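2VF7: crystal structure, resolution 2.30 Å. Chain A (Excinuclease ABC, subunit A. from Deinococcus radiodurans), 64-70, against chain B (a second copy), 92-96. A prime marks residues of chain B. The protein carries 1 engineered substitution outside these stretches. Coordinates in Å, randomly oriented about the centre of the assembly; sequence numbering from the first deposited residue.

Chain A, residues 64-70: RYLESVS
Chain B, residues 92-96: PPAVA

A single water joins the tip of Tyr65 to the backbone of the second copy. It lies 2.7 Å from Tyr65 OH and accepts a hydrogen bond from Ala94′ N at 3.1 Å. Tyr65 OH also sits 2.9 Å from Ala94′ O.

Chain A is helical from 64 to 69, continuing a helix that begins earlier. Ser70 leaves helical geometry at phi/psi -120/76. Val69 N donates to Tyr65 O at 3.0 Å, and Ser70 N to Leu66 O at 2.9 Å. Ser68 is m, and its OG donates to Arg64 O at 3.2 Å.

In chain B, Pro93′ (-52/145, C-gamma exo) leads into extended strand 94-96. Helix and strand run at 31°, with axes 8.6 Å apart at closest approach. Val69 and Val95′ set the register, CA to CA 5.9 Å.

Tyr65 is t, with chi2 76°. Its CA-to-CB bond points sideways, but the long ring reaches the strand. Tyr65 CE1 packs 3.8 Å from Pro93′ CB and 4.1 Å from Val95′ CG2. Val95′ is t; its CG1 lies 3.8 Å from Ser68 O. Val69 is m, placing CG1 4.4 Å from Val95′ CG2. The Ala94′ methyl points away, so its backbone makes the near contacts. The stretches bury 222 Å² together.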

# COMPACT_ATOMS: atom_id res chain seq x y z
N ARG A 64 12.07 2.40 -6.71
CA ARG A 64 12.92 3.24 -5.85
C ARG A 64 12.11 4.11 -4.91
O ARG A 64 12.38 4.17 -3.70
CB ARG A 64 13.81 4.16 -6.70
CG ARG A 64 14.90 3.44 -7.44
CD ARG A 64 15.74 4.42 -8.22
NE ARG A 64 16.87 3.74 -8.83
CZ ARG A 64 17.68 4.31 -9.72
NH1 ARG A 64 17.48 5.57 -10.09
NH2 ARG A 64 18.69 3.62 -10.23
N TYR A 65 11.11 4.79 -5.47
CA TYR A 65 10.24 5.66 -4.70
C TYR A 65 9.53 4.90 -3.59
O TYR A 65 9.64 5.28 -2.41
CB TYR A 65 9.25 6.43 -5.61
CG TYR A 65 8.48 7.50 -4.87
CD1 TYR A 65 9.08 8.73 -4.54
CD2 TYR A 65 7.16 7.29 -4.47
CE1 TYR A 65 8.37 9.71 -3.84
CE2 TYR A 65 6.45 8.26 -3.77
CZ TYR A 65 7.06 9.46 -3.46
OH TYR A 65 6.33 10.41 -2.79
N LEU A 66 8.85 3.81 -3.94
CA LEU A 66 8.04 3.07 -2.96
C LEU A 66 8.85 2.40 -1.85
O LEU A 66 8.34 2.20 -0.76
CB LEU A 66 7.13 2.05 -3.64
CG LEU A 66 6.02 2.59 -4.55
CD1 LEU A 66 5.60 1.52 -5.57
CD2 LEU A 66 4.81 3.10 -3.76
N GLU A 67 10.10 2.06 -2.14
CA GLU A 67 11.00 1.50 -1.13
C GLU A 67 11.55 2.57 -0.18
O GLU A 67 12.04 2.28 0.90
CB GLU A 67 12.16 0.80 -1.80
CG GLU A 67 11.82 -0.48 -2.53
CD GLU A 67 13.06 -1.28 -2.88
OE1 GLU A 67 14.16 -0.94 -2.37
OE2 GLU A 67 12.95 -2.24 -3.67
N SER A 68 11.47 3.82 -0.61
CA SER A 68 11.86 4.93 0.22
C SER A 68 10.70 5.40 1.08
O SER A 68 10.93 5.80 2.22
CB SER A 68 12.36 6.07 -0.64
OG SER A 68 13.60 5.73 -1.20
N VAL A 69 9.48 5.35 0.56
CA VAL A 69 8.31 5.74 1.37
C VAL A 69 7.85 4.62 2.31
O VAL A 69 7.39 4.90 3.43
CB VAL A 69 7.13 6.33 0.54
CG1 VAL A 69 7.61 7.50 -0.30
CG2 VAL A 69 6.47 5.29 -0.33
N SER A 70 7.99 3.37 1.87
CA SER A 70 7.72 2.19 2.68
C SER A 70 8.98 1.32 2.82
O SER A 70 9.09 0.30 2.15
CB SER A 70 6.58 1.37 2.08
OG SER A 70 5.35 1.64 2.73
N PRO B 92 7.36 19.09 -5.49
CA PRO B 92 7.68 17.77 -6.01
C PRO B 92 7.31 16.63 -5.05
O PRO B 92 6.88 16.89 -3.93
CB PRO B 92 9.20 17.85 -6.22
CG PRO B 92 9.68 18.80 -5.19
CD PRO B 92 8.50 19.64 -4.72
N PRO B 93 7.45 15.37 -5.50
CA PRO B 93 7.23 14.22 -4.61
C PRO B 93 8.04 14.31 -3.29
O PRO B 93 9.16 14.81 -3.28
CB PRO B 93 7.69 13.03 -5.45
CG PRO B 93 7.55 13.47 -6.85
CD PRO B 93 7.79 14.94 -6.88
N ALA B 94 7.45 13.81 -2.20
CA ALA B 94 8.03 13.96 -0.86
C ALA B 94 8.39 12.62 -0.27
O ALA B 94 7.67 11.66 -0.48
CB ALA B 94 7.04 14.67 0.06
N VAL B 95 9.50 12.58 0.49
CA VAL B 95 9.88 11.42 1.32
C VAL B 95 10.07 11.86 2.81
O VAL B 95 10.87 12.74 3.10
CB VAL B 95 11.17 10.70 0.78
CG1 VAL B 95 11.52 9.46 1.62
CG2 VAL B 95 10.99 10.28 -0.68
N ALA B 96 9.32 11.23 3.73
CA ALA B 96 9.45 11.52 5.17
C ALA B 96 10.42 10.57 5.86
O ALA B 96 10.24 9.35 5.81
CB ALA B 96 8.09 11.44 5.83
O HOH W 1 4.79 12.56 -3.22